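Local coordinates for hypothetical protein SA0798 (Staphylococcus aureus subsp. aureus N315, PDB 1XG8) that is of unknown function but belongs to a family of the thioredoxin clan and shows a thioredoxin-like fold, at residues V11-D16 and Y80-M85; V23-S28 and D92-T97; R41-I46 and F103-L108; T27-Y32 and Y50-I55. All coordinates share one frame; numbering follows the deposited sequence.

Interaction 1: V11-D16 and Y80-M85; sequences VVYGAD and YPLITM
Y13 and L82 lie side by side and point the same way, the ring atom Y13 CD2 3.7 Å from the methyl L82 CD2. T84, on the same face of the sheet, crosses the Y13 side chain at about a right angle, and its OG1 meets the ring edge near the plane, 3.5 Å from Y13 CE2. V11 CG1 lies over one face of the Y13 ring, offset toward the rim. A water joins the two polar tips: it donates to Y13 OH at 2.7 Å and sits 2.8 Å from T84 OG1. The same phenol oxygen is hydrogen-bonded to D66 of helix 64-74.

The backbones that carry these side chains are the two central strands of a thioredoxin-like sheet, running antiparallel. V11 with T84 and Y13 with L82 form hydrogen-bonded pairs, two backbone bonds each, and V12 with I83 makes the non-hydrogen-bonded pair between them. On V12's face, V12 CG1 is 4.2 Å from P81 CB, and V12 CG2 is 4.3 Å from I83 CG1. The peptide before P81 is cis and leads into strand 82-85, as in the cis-proline loop of thioredoxins; Y80 touches C19, which with C22 has CxxC spacing. The Y80 ring meets the end of segment 11-16 obliquely, with CD1 3.7 Å from G14 CA and CE1 4.0 Å from A15 CB, while its hydroxyl bonds to V17 O.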
loop_
_atom_site.group_PDB
_atom_site.type_symbol
_atom_site.label_atom_id
_atom_site.label_comp_id
_atom_site.label_asym_id
_atom_site.label_seq_id
_atom_site.Cartn_x
_atom_site.Cartn_y
_atom_site.Cartn_z
ATOM N N VAL A 11 -3.452 0.500 -2.890
ATOM C CA VAL A 11 -2.683 1.596 -3.463
ATOM C C VAL A 11 -1.292 1.716 -2.860
ATOM O O VAL A 11 -1.065 1.388 -1.690
ATOM C CB VAL A 11 -3.413 2.958 -3.287
ATOM C CG1 VAL A 11 -2.627 4.076 -3.965
ATOM C CG2 VAL A 11 -4.805 2.876 -3.876
ATOM N N VAL A 12 -0.361 2.156 -3.696
ATOM C CA VAL A 12 1.014 2.397 -3.287
ATOM C C VAL A 12 1.300 3.853 -3.629
ATOM O O VAL A 12 1.273 4.249 -4.797
ATOM C CB VAL A 12 2.039 1.491 -4.049
ATOM C CG1 VAL A 12 3.462 2.042 -3.877
ATOM C CG2 VAL A 12 1.980 0.064 -3.507
ATOM N N TYR A 13 1.526 4.659 -2.606
ATOM C CA TYR A 13 1.860 6.062 -2.817
ATOM C C TYR A 13 3.384 6.084 -2.773
ATOM O O TYR A 13 3.990 5.463 -1.900
ATOM C CB TYR A 13 1.298 6.935 -1.687
ATOM C CG TYR A 13 -0.205 6.950 -1.621
ATOM C CD1 TYR A 13 -0.946 7.871 -2.356
ATOM C CD2 TYR A 13 -0.891 6.019 -0.853
ATOM C CE1 TYR A 13 -2.339 7.866 -2.327
ATOM C CE2 TYR A 13 -2.277 6.000 -0.817
ATOM C CZ TYR A 13 -2.997 6.926 -1.554
ATOM O OH TYR A 13 -4.374 6.906 -1.509
ATOM N N GLY A 14 4.003 6.770 -3.720
ATOM C CA GLY A 14 5.447 6.838 -3.716
ATOM C C GLY A 14 5.962 7.750 -4.801
ATOM O O GLY A 14 5.268 8.657 -5.251
ATOM N N ALA A 15 7.193 7.512 -5.222
ATOM C CA ALA A 15 7.791 8.316 -6.267
ATOM C C ALA A 15 8.866 7.492 -6.960
ATOM O O ALA A 15 9.304 6.464 -6.446
ATOM C CB ALA A 15 8.380 9.577 -5.669
ATOM N N ASP A 16 9.293 7.946 -8.130
ATOM C CA ASP A 16 10.309 7.234 -8.880
ATOM C C ASP A 16 11.703 7.481 -8.304
ATOM O O ASP A 16 12.709 7.102 -8.902
ATOM C CB ASP A 16 10.250 7.654 -10.349
ATOM C CG ASP A 16 10.962 6.676 -11.261
ATOM O OD1 ASP A 16 10.819 5.451 -11.050
ATOM O OD2 ASP A 16 11.654 7.130 -12.192
ATOM N N TYR A 80 7.417 6.765 2.263
ATOM C CA TYR A 80 6.921 6.059 1.094
ATOM C C TYR A 80 8.055 5.136 0.639
ATOM O O TYR A 80 9.229 5.409 0.893
ATOM C CB TYR A 80 6.499 7.043 -0.004
ATOM C CG TYR A 80 7.642 7.808 -0.613
ATOM C CD1 TYR A 80 8.438 7.239 -1.612
ATOM C CD2 TYR A 80 7.948 9.094 -0.178
ATOM C CE1 TYR A 80 9.503 7.930 -2.160
ATOM C CE2 TYR A 80 9.016 9.794 -0.718
ATOM C CZ TYR A 80 9.788 9.204 -1.709
ATOM O OH TYR A 80 10.840 9.903 -2.237
ATOM N N PRO A 81 7.718 4.025 -0.032
ATOM C CA PRO A 81 6.352 3.607 -0.377
ATOM C C PRO A 81 5.361 3.542 0.778
ATOM O O PRO A 81 5.713 3.167 1.889
ATOM C CB PRO A 81 6.562 2.231 -1.010
ATOM C CG PRO A 81 7.789 1.719 -0.297
ATOM C CD PRO A 81 8.678 2.944 -0.323
ATOM N N LEU A 82 4.122 3.936 0.500
ATOM C CA LEU A 82 3.051 3.863 1.483
ATOM C C LEU A 82 2.014 2.933 0.866
ATOM O O LEU A 82 1.624 3.107 -0.291
ATOM C CB LEU A 82 2.426 5.239 1.741
ATOM C CG LEU A 82 1.148 5.257 2.600
ATOM C CD1 LEU A 82 1.457 4.916 4.045
ATOM C CD2 LEU A 82 0.520 6.639 2.527
ATOM N N ILE A 83 1.592 1.931 1.628
ATOM C CA ILE A 83 0.601 0.988 1.148
ATOM C C ILE A 83 -0.714 1.188 1.879
ATOM O O ILE A 83 -0.730 1.335 3.102
ATOM C CB ILE A 83 1.043 -0.483 1.387
ATOM C CG1 ILE A 83 2.375 -0.757 0.688
ATOM C CG2 ILE A 83 -0.029 -1.433 0.872
ATOM C CD1 ILE A 83 2.759 -2.221 0.608
ATOM N N THR A 84 -1.813 1.228 1.132
ATOM C CA THR A 84 -3.132 1.341 1.748
ATOM C C THR A 84 -4.050 0.362 1.039
ATOM O O THR A 84 -3.883 0.100 -0.151
ATOM C CB THR A 84 -3.768 2.761 1.638
ATOM O OG1 THR A 84 -3.986 3.084 0.267
ATOM C CG2 THR A 84 -2.886 3.812 2.291
ATOM N N MET A 85 -4.991 -0.210 1.779
ATOM C CA MET A 85 -5.954 -1.147 1.200
ATOM C C MET A 85 -7.340 -0.677 1.601
ATOM O O MET A 85 -7.680 -0.653 2.784
ATOM C CB MET A 85 -5.731 -2.573 1.698
ATOM C CG MET A 85 -6.754 -3.557 1.124
ATOM S SD MET A 85 -6.449 -5.284 1.555
ATOM C CE MET A 85 -6.969 -5.303 3.250
HETATM O O HOH W 1 -5.892 5.119 -0.176
#

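Interaction 2: V23-S28 and D92-T97; sequences VNAPTS and DGYIQT
A25 and Y94 make a small loop-to-loop contact at the surface, between the loop leading into helix 28-42 and the one joining strand 88-92 to helix 97-110. It rests on one methyl group, one ring and one water. A25 CB points at the other loop and comes within 3.2 Å of Y94 CD1 and 3.3 Å of Y94 CE1, unusually tight for carbon atoms. The methyl approaches the ring obliquely, on the CD1 and CE1 side. The hydroxyl end of the ring comes near the backbone of V23 and N24 without bonding to it. No direct hydrogen bond spans the loops. Instead, one water donates to both backbones, to P26 O at 2.9 Å and to G93 O at 2.8 Å, using both its protons to satisfy two carbonyls. G93 has positive phi (76°), and its backbone is also bonded to that of P81, so the water-bound turn is tied to the cis-proline segment. Y94 also touches C22, the second cysteine of the CxxC sequence. Around the contact, P26 packs on I31 of helix 28-42, I95 on I83 of strand 82-85, and T97, opening helix 97-110, on W34 and L38 of helix 28-42.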
loop_
_atom_site.group_PDB
_atom_site.type_symbol
_atom_site.label_atom_id
_atom_site.label_comp_id
_atom_site.label_asym_id
_atom_site.label_seq_id
_atom_site.Cartn_x
_atom_site.Cartn_y
_atom_site.Cartn_z
ATOM N N VAL A 23 16.525 5.246 2.928
ATOM C CA VAL A 23 17.432 5.181 1.793
ATOM C C VAL A 23 17.705 3.779 1.271
ATOM O O VAL A 23 17.709 3.556 0.064
ATOM C CB VAL A 23 18.786 5.824 2.176
ATOM C CG1 VAL A 23 19.816 5.575 1.096
ATOM C CG2 VAL A 23 18.601 7.317 2.416
ATOM N N ASN A 24 17.937 2.838 2.178
ATOM C CA ASN A 24 18.255 1.475 1.769
ATOM C C ASN A 24 17.067 0.589 1.410
ATOM O O ASN A 24 17.238 -0.432 0.742
ATOM C CB ASN A 24 19.082 0.789 2.862
ATOM C CG ASN A 24 20.400 1.488 3.119
ATOM O OD1 ASN A 24 21.161 1.760 2.187
ATOM N ND2 ASN A 24 20.684 1.776 4.386
ATOM N N ALA A 25 15.869 0.976 1.843
ATOM C CA ALA A 25 14.668 0.186 1.593
ATOM C C ALA A 25 14.255 0.081 0.128
ATOM O O ALA A 25 14.668 0.884 -0.712
ATOM C CB ALA A 25 13.516 0.738 2.412
ATOM N N PRO A 26 13.435 -0.934 -0.193
ATOM C CA PRO A 26 12.945 -1.167 -1.555
ATOM C C PRO A 26 12.185 0.050 -2.082
ATOM O O PRO A 26 11.444 0.700 -1.345
ATOM C CB PRO A 26 12.044 -2.386 -1.392
ATOM C CG PRO A 26 12.716 -3.141 -0.294
ATOM C CD PRO A 26 13.054 -2.048 0.697
ATOM N N THR A 27 12.373 0.342 -3.361
ATOM C CA THR A 27 11.732 1.474 -4.010
ATOM C C THR A 27 10.202 1.329 -4.056
ATOM O O THR A 27 9.666 0.268 -3.757
ATOM C CB THR A 27 12.271 1.631 -5.440
ATOM O OG1 THR A 27 12.240 3.011 -5.815
ATOM C CG2 THR A 27 11.426 0.854 -6.414
ATOM N N SER A 28 9.506 2.399 -4.437
ATOM C CA SER A 28 8.048 2.369 -4.519
ATOM C C SER A 28 7.573 1.422 -5.608
ATOM O O SER A 28 6.640 0.654 -5.403
ATOM C CB SER A 28 7.491 3.769 -4.781
ATOM O OG SER A 28 7.680 4.616 -3.661
ATOM N N ASP A 92 4.216 1.845 5.631
ATOM C CA ASP A 92 4.933 2.937 4.975
ATOM C C ASP A 92 6.449 2.868 5.174
ATOM O O ASP A 92 6.920 2.545 6.259
ATOM C CB ASP A 92 4.413 4.307 5.470
ATOM C CG ASP A 92 4.777 4.604 6.926
ATOM O OD1 ASP A 92 4.416 3.802 7.804
ATOM O OD2 ASP A 92 5.411 5.649 7.202
ATOM N N GLY A 93 7.204 3.165 4.119
ATOM C CA GLY A 93 8.657 3.164 4.211
ATOM C C GLY A 93 9.269 1.781 4.222
ATOM O O GLY A 93 9.273 1.094 3.204
ATOM N N TYR A 94 9.821 1.386 5.362
ATOM C CA TYR A 94 10.390 0.059 5.491
ATOM C C TYR A 94 9.150 -0.830 5.641
ATOM O O TYR A 94 8.325 -0.613 6.533
ATOM C CB TYR A 94 11.287 -0.006 6.733
ATOM C CG TYR A 94 12.619 0.697 6.563
ATOM C CD1 TYR A 94 13.536 0.251 5.617
ATOM C CD2 TYR A 94 12.956 1.815 7.331
ATOM C CE1 TYR A 94 14.755 0.895 5.429
ATOM C CE2 TYR A 94 14.183 2.471 7.155
ATOM C CZ TYR A 94 15.076 2.000 6.196
ATOM O OH TYR A 94 16.294 2.622 5.983
ATOM N N ILE A 95 9.000 -1.820 4.768
ATOM C CA ILE A 95 7.816 -2.662 4.811
ATOM C C ILE A 95 8.107 -4.153 4.919
ATOM O O ILE A 95 8.886 -4.697 4.144
ATOM C CB ILE A 95 6.946 -2.404 3.555
ATOM C CG1 ILE A 95 6.479 -0.948 3.555
ATOM C CG2 ILE A 95 5.754 -3.353 3.514
ATOM C CD1 ILE A 95 5.979 -0.480 2.226
ATOM N N GLN A 96 7.473 -4.800 5.893
ATOM C CA GLN A 96 7.635 -6.232 6.097
ATOM C C GLN A 96 6.440 -6.976 5.536
ATOM O O GLN A 96 5.310 -6.493 5.585
ATOM C CB GLN A 96 7.767 -6.573 7.578
ATOM C CG GLN A 96 9.139 -6.324 8.171
ATOM C CD GLN A 96 9.235 -6.823 9.602
ATOM O OE1 GLN A 96 8.855 -7.952 9.897
ATOM N NE2 GLN A 96 9.749 -5.985 10.493
ATOM N N THR A 97 6.712 -8.162 5.012
ATOM C CA THR A 97 5.703 -9.027 4.429
ATOM C C THR A 97 4.604 -9.359 5.436
ATOM O O THR A 97 3.433 -9.419 5.078
ATOM C CB THR A 97 6.346 -10.328 3.965
ATOM O OG1 THR A 97 7.589 -10.031 3.323
ATOM C CG2 THR A 97 5.442 -11.045 2.988
HETATM O O HOH W 2 10.315 -0.469 1.103
#

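Interaction 3: R41-I46 and F103-L108; sequences RKYPNI and FIDQKL
The ring of Y43 projects toward helix 97-110 as a flat bump, lying against I104 CG2 and L108 CD1. I104 CG2 stands over one face, 3.8 Å from the ring centroid and 18° off the normal, a CH-pi contact displaced toward the rim. L108, one helical turn further on, brings its CD1 obliquely to within 3.7 Å of Y43 CE2. Between them I104 and L108 leave a groove, and I46 supplies the bump that enters it: its CD1 meets I104 CG2 at 4.2 Å and L108 CD2 at 3.8 Å. Y43 and I46 are presented together because a type I turn runs from one to the other, closed by the I46 N to Y43 O bond. At the ring's far end Y43 OH donates to D105 OD1, which lies in the ring plane with its carboxylate turned 61° from it; the modelled 2.4 Å is very short, so the exact length is doubtful. M85 of the sheet packs on I104. Helices 28-42 and 97-110 lie on the same face of the sheet, as the first and last helices of a thioredoxin fold do, and here the chain just past the first meets the side of the last.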
loop_
_atom_site.group_PDB
_atom_site.type_symbol
_atom_site.label_atom_id
_atom_site.label_comp_id
_atom_site.label_asym_id
_atom_site.label_seq_id
_atom_site.Cartn_x
_atom_site.Cartn_y
_atom_site.Cartn_z
ATOM N N ARG A 41 -0.760 -14.899 -4.789
ATOM C CA ARG A 41 -0.309 -16.208 -4.342
ATOM C C ARG A 41 -0.820 -16.619 -2.961
ATOM O O ARG A 41 -1.244 -17.755 -2.763
ATOM C CB ARG A 41 1.219 -16.237 -4.370
ATOM C CG ARG A 41 1.864 -17.447 -3.724
ATOM C CD ARG A 41 3.332 -17.493 -4.103
ATOM N NE ARG A 41 4.007 -16.219 -3.858
ATOM C CZ ARG A 41 4.830 -15.625 -4.722
ATOM N NH1 ARG A 41 5.083 -16.185 -5.899
ATOM N NH2 ARG A 41 5.405 -14.469 -4.408
ATOM N N LYS A 42 -0.785 -15.696 -2.008
ATOM C CA LYS A 42 -1.235 -15.989 -0.655
ATOM C C LYS A 42 -2.745 -15.899 -0.483
ATOM O O LYS A 42 -3.313 -16.598 0.358
ATOM C CB LYS A 42 -0.534 -15.058 0.333
ATOM C CG LYS A 42 0.974 -15.233 0.329
ATOM C CD LYS A 42 1.643 -14.333 1.339
ATOM C CE LYS A 42 3.047 -14.825 1.642
ATOM N NZ LYS A 42 3.025 -16.149 2.327
ATOM N N TYR A 43 -3.396 -15.046 -1.271
ATOM C CA TYR A 43 -4.847 -14.908 -1.190
ATOM C C TYR A 43 -5.464 -15.032 -2.575
ATOM O O TYR A 43 -6.010 -14.074 -3.121
ATOM C CB TYR A 43 -5.221 -13.574 -0.549
ATOM C CG TYR A 43 -4.528 -13.356 0.777
ATOM C CD1 TYR A 43 -3.309 -12.673 0.841
ATOM C CD2 TYR A 43 -5.059 -13.875 1.962
ATOM C CE1 TYR A 43 -2.636 -12.510 2.046
ATOM C CE2 TYR A 43 -4.388 -13.720 3.179
ATOM C CZ TYR A 43 -3.175 -13.034 3.207
ATOM O OH TYR A 43 -2.493 -12.879 4.387
ATOM N N PRO A 44 -5.400 -16.243 -3.146
ATOM C CA PRO A 44 -5.904 -16.636 -4.464
ATOM C C PRO A 44 -7.370 -16.320 -4.683
ATOM O O PRO A 44 -7.774 -15.960 -5.788
ATOM C CB PRO A 44 -5.661 -18.140 -4.494
ATOM C CG PRO A 44 -4.546 -18.335 -3.530
ATOM C CD PRO A 44 -4.927 -17.430 -2.416
ATOM N N ASN A 45 -8.165 -16.451 -3.628
ATOM C CA ASN A 45 -9.595 -16.214 -3.742
ATOM C C ASN A 45 -10.041 -14.792 -3.485
ATOM O O ASN A 45 -11.234 -14.506 -3.519
ATOM C CB ASN A 45 -10.360 -17.161 -2.816
ATOM C CG ASN A 45 -10.038 -18.621 -3.087
ATOM O OD1 ASN A 45 -10.158 -19.094 -4.219
ATOM N ND2 ASN A 45 -9.625 -19.342 -2.046
ATOM N N ILE A 46 -9.102 -13.891 -3.225
ATOM C CA ILE A 46 -9.482 -12.504 -2.988
ATOM C C ILE A 46 -9.115 -11.708 -4.223
ATOM O O ILE A 46 -8.104 -11.982 -4.857
ATOM C CB ILE A 46 -8.758 -11.908 -1.754
ATOM C CG1 ILE A 46 -9.093 -12.733 -0.508
ATOM C CG2 ILE A 46 -9.179 -10.451 -1.548
ATOM C CD1 ILE A 46 -8.489 -12.185 0.767
ATOM N N PHE A 103 -2.344 -7.915 8.236
ATOM C CA PHE A 103 -3.414 -6.936 8.064
ATOM C C PHE A 103 -4.610 -7.613 7.383
ATOM O O PHE A 103 -5.752 -7.426 7.785
ATOM C CB PHE A 103 -2.936 -5.758 7.211
ATOM C CG PHE A 103 -3.972 -4.678 7.029
ATOM C CD1 PHE A 103 -4.126 -3.677 7.982
ATOM C CD2 PHE A 103 -4.808 -4.672 5.908
ATOM C CE1 PHE A 103 -5.101 -2.676 7.825
ATOM C CE2 PHE A 103 -5.787 -3.678 5.740
ATOM C CZ PHE A 103 -5.932 -2.676 6.704
ATOM N N ILE A 104 -4.340 -8.401 6.349
ATOM C CA ILE A 104 -5.399 -9.103 5.634
ATOM C C ILE A 104 -5.932 -10.267 6.467
ATOM O O ILE A 104 -7.150 -10.410 6.637
ATOM C CB ILE A 104 -4.891 -9.634 4.277
ATOM C CG1 ILE A 104 -4.575 -8.459 3.356
ATOM C CG2 ILE A 104 -5.940 -10.540 3.629
ATOM C CD1 ILE A 104 -3.962 -8.883 2.051
ATOM N N ASP A 105 -5.025 -11.092 6.990
ATOM C CA ASP A 105 -5.415 -12.236 7.820
ATOM C C ASP A 105 -6.340 -11.815 8.946
ATOM O O ASP A 105 -7.336 -12.481 9.230
ATOM C CB ASP A 105 -4.186 -12.909 8.418
ATOM C CG ASP A 105 -3.367 -13.634 7.384
ATOM O OD1 ASP A 105 -3.829 -13.743 6.222
ATOM O OD2 ASP A 105 -2.264 -14.107 7.733
ATOM N N GLN A 106 -5.997 -10.707 9.590
ATOM C CA GLN A 106 -6.794 -10.187 10.683
ATOM C C GLN A 106 -8.225 -9.965 10.214
ATOM O O GLN A 106 -9.167 -10.256 10.950
ATOM C CB GLN A 106 -6.192 -8.875 11.191
ATOM C CG GLN A 106 -6.896 -8.284 12.395
ATOM C CD GLN A 106 -8.296 -7.801 12.071
ATOM O OE1 GLN A 106 -8.522 -7.159 11.039
ATOM N NE2 GLN A 106 -9.244 -8.095 12.954
ATOM N N LYS A 107 -8.389 -9.454 8.993
ATOM C CA LYS A 107 -9.719 -9.207 8.433
ATOM C C LYS A 107 -10.468 -10.513 8.170
ATOM O O LYS A 107 -11.631 -10.656 8.545
ATOM C CB LYS A 107 -9.605 -8.406 7.133
ATOM C CG LYS A 107 -9.583 -6.899 7.334
ATOM C CD LYS A 107 -9.095 -6.194 6.083
ATOM C CE LYS A 107 -9.652 -4.784 5.971
ATOM N NZ LYS A 107 -9.576 -4.032 7.239
ATOM N N LEU A 108 -9.787 -11.462 7.533
ATOM C CA LEU A 108 -10.367 -12.763 7.217
ATOM C C LEU A 108 -10.899 -13.445 8.471
ATOM O O LEU A 108 -12.007 -13.989 8.483
ATOM C CB LEU A 108 -9.312 -13.671 6.577
ATOM C CG LEU A 108 -8.691 -13.163 5.284
ATOM C CD1 LEU A 108 -7.684 -14.179 4.775
ATOM C CD2 LEU A 108 -9.789 -12.919 4.257
#

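Interaction 4: T27-Y32 and Y50-I55; sequences TSKDIY and YTYIDI
S28, in the first turn of its helix, sets CB 3.8 Å from Y52 CE1, at the edge of the ring and near its plane; its OG meanwhile takes a weak hydrogen bond from A15 N. K29 comes next and passes Y52 obliquely, its CG 4.1 Å from Y52 OH. Beyond CG the chain is extended, and NZ ends in a salt bridge with D16, while D54 OD2 on the strand stays 6.3 Å from K29 NZ, not in contact. A turn after S28 comes Y32, the main piece of the contact. Its CG is anti to the backbone N (chi1 -180°), and the ring comes down on the strand. Y52 CB sits over one ring face, 3.8 Å from the Y32 centroid, as a CH-pi contact. The Y52 ring turns its edge to that face in an edge-to-face pair, centroids 5.7 Å apart and planes at 62°. Y32 CE2 also meets the backbone at T51 C, 3.3 Å away, and Y32 OH reaches Y50 CB at 3.8 Å. Helix 28-32 and strand 50-54 run nearly antiparallel (175°), 9.9 Å between axes, as part of the beta-alpha-beta unit of strand 8-14, helix 28-42 and strand 48-54. With no hydrogen bond between helix and strand here, cohesion comes from aromatic and aliphatic packing, and the lysine charge is probably offset by D16, outside the pair.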
loop_
_atom_site.group_PDB
_atom_site.type_symbol
_atom_site.label_atom_id
_atom_site.label_comp_id
_atom_site.label_asym_id
_atom_site.label_seq_id
_atom_site.Cartn_x
_atom_site.Cartn_y
_atom_site.Cartn_z
ATOM N N THR A 27 12.373 0.342 -3.361
ATOM C CA THR A 27 11.732 1.474 -4.010
ATOM C C THR A 27 10.202 1.329 -4.056
ATOM O O THR A 27 9.666 0.268 -3.757
ATOM C CB THR A 27 12.271 1.631 -5.440
ATOM O OG1 THR A 27 12.240 3.011 -5.815
ATOM C CG2 THR A 27 11.426 0.854 -6.414
ATOM N N SER A 28 9.506 2.399 -4.437
ATOM C CA SER A 28 8.048 2.369 -4.519
ATOM C C SER A 28 7.573 1.422 -5.608
ATOM O O SER A 28 6.640 0.654 -5.403
ATOM C CB SER A 28 7.491 3.769 -4.781
ATOM O OG SER A 28 7.680 4.616 -3.661
ATOM N N LYS A 29 8.220 1.477 -6.768
ATOM C CA LYS A 29 7.839 0.612 -7.882
ATOM C C LYS A 29 8.166 -0.855 -7.608
ATOM O O LYS A 29 7.437 -1.741 -8.040
ATOM C CB LYS A 29 8.515 1.071 -9.174
ATOM C CG LYS A 29 8.046 2.434 -9.685
ATOM C CD LYS A 29 8.752 2.798 -10.987
ATOM C CE LYS A 29 8.316 4.159 -11.494
ATOM N NZ LYS A 29 8.923 4.484 -12.825
ATOM N N ASP A 30 9.253 -1.113 -6.885
ATOM C CA ASP A 30 9.623 -2.489 -6.552
ATOM C C ASP A 30 8.500 -3.106 -5.717
ATOM O O ASP A 30 8.005 -4.197 -6.026
ATOM C CB ASP A 30 10.928 -2.544 -5.739
ATOM C CG ASP A 30 12.143 -2.068 -6.528
ATOM O OD1 ASP A 30 12.209 -2.328 -7.750
ATOM O OD2 ASP A 30 13.041 -1.445 -5.917
ATOM N N ILE A 31 8.124 -2.395 -4.654
ATOM C CA ILE A 31 7.061 -2.805 -3.738
ATOM C C ILE A 31 5.751 -3.016 -4.499
ATOM O O ILE A 31 5.043 -4.006 -4.290
ATOM C CB ILE A 31 6.847 -1.726 -2.648
ATOM C CG1 ILE A 31 8.078 -1.662 -1.735
ATOM C CG2 ILE A 31 5.560 -2.001 -1.868
ATOM C CD1 ILE A 31 8.381 -2.954 -0.967
ATOM N N TYR A 32 5.434 -2.079 -5.384
ATOM C CA TYR A 32 4.215 -2.171 -6.164
ATOM C C TYR A 32 4.233 -3.416 -7.050
ATOM O O TYR A 32 3.221 -4.084 -7.223
ATOM C CB TYR A 32 4.058 -0.907 -7.001
ATOM C CG TYR A 32 2.821 -0.868 -7.868
ATOM C CD1 TYR A 32 2.854 -1.331 -9.182
ATOM C CD2 TYR A 32 1.626 -0.333 -7.387
ATOM C CE1 TYR A 32 1.731 -1.254 -10.004
ATOM C CE2 TYR A 32 0.493 -0.254 -8.200
ATOM C CZ TYR A 32 0.557 -0.710 -9.511
ATOM O OH TYR A 32 -0.523 -0.562 -10.349
ATOM N N TYR A 50 -4.950 -2.884 -8.203
ATOM C CA TYR A 50 -3.794 -2.082 -7.814
ATOM C C TYR A 50 -3.649 -0.732 -8.497
ATOM O O TYR A 50 -3.961 -0.575 -9.674
ATOM C CB TYR A 50 -2.511 -2.897 -8.022
ATOM C CG TYR A 50 -2.537 -4.229 -7.314
ATOM C CD1 TYR A 50 -3.304 -5.282 -7.807
ATOM C CD2 TYR A 50 -1.825 -4.430 -6.129
ATOM C CE1 TYR A 50 -3.367 -6.505 -7.139
ATOM C CE2 TYR A 50 -1.882 -5.652 -5.451
ATOM C CZ TYR A 50 -2.657 -6.683 -5.966
ATOM O OH TYR A 50 -2.740 -7.885 -5.304
ATOM N N THR A 51 -3.166 0.242 -7.739
ATOM C CA THR A 51 -2.950 1.578 -8.262
ATOM C C THR A 51 -1.682 2.172 -7.675
ATOM O O THR A 51 -1.387 2.001 -6.492
ATOM C CB THR A 51 -4.116 2.526 -7.926
ATOM O OG1 THR A 51 -5.333 2.008 -8.475
ATOM C CG2 THR A 51 -3.849 3.915 -8.505
ATOM N N TYR A 52 -0.932 2.869 -8.516
ATOM C CA TYR A 52 0.299 3.509 -8.090
ATOM C C TYR A 52 0.144 5.004 -8.265
ATOM O O TYR A 52 -0.233 5.485 -9.334
ATOM C CB TYR A 52 1.485 3.017 -8.918
ATOM C CG TYR A 52 2.778 3.772 -8.656
ATOM C CD1 TYR A 52 3.431 3.683 -7.425
ATOM C CD2 TYR A 52 3.356 4.565 -9.651
ATOM C CE1 TYR A 52 4.627 4.361 -7.196
ATOM C CE2 TYR A 52 4.552 5.247 -9.431
ATOM C CZ TYR A 52 5.182 5.139 -8.204
ATOM O OH TYR A 52 6.371 5.799 -8.001
ATOM N N ILE A 53 0.433 5.733 -7.198
ATOM C CA ILE A 53 0.330 7.177 -7.209
ATOM C C ILE A 53 1.667 7.841 -6.901
ATOM O O ILE A 53 2.191 7.753 -5.787
ATOM C CB ILE A 53 -0.739 7.645 -6.203
ATOM C CG1 ILE A 53 -2.118 7.231 -6.716
ATOM C CG2 ILE A 53 -0.648 9.150 -5.987
ATOM C CD1 ILE A 53 -3.228 7.511 -5.748
ATOM N N ASP A 54 2.211 8.495 -7.917
ATOM C CA ASP A 54 3.474 9.209 -7.807
ATOM C C ASP A 54 3.136 10.549 -7.150
ATOM O O ASP A 54 2.471 11.384 -7.761
ATOM C CB ASP A 54 4.033 9.426 -9.210
ATOM C CG ASP A 54 5.440 9.964 -9.203
ATOM O OD1 ASP A 54 5.692 10.935 -8.462
ATOM O OD2 ASP A 54 6.288 9.420 -9.949
ATOM N N ILE A 55 3.577 10.755 -5.913
ATOM C CA ILE A 55 3.280 11.998 -5.203
ATOM C C ILE A 55 3.873 13.233 -5.887
ATOM O O ILE A 55 3.781 14.357 -5.384
ATOM C CB ILE A 55 3.760 11.928 -3.727
ATOM C CG1 ILE A 55 5.273 11.813 -3.654
ATOM C CG2 ILE A 55 3.157 10.707 -3.046
ATOM C CD1 ILE A 55 5.781 11.665 -2.233
#

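Overall arrangement
From the N terminus, strand 8-14 opens a long loop that interaction 1 closes at 80-85, in the middle of the sheet. Nested within is interaction 4, which closes the short beta-alpha-beta loop from 27-32 to 50-55 and lays helix 28-42 along the edge strand. Interaction 2 starts from the same region, sharing T27 and S28, but runs on to 92-97, so it crosses interaction 1; P81 O and G93 N link the two. Interaction 3 leaves from the far end of helix 28-42, joins helix 97-110 and crosses all the others. Its centre is about 20 Å from that of interaction 4, on the other side of the chain's centre.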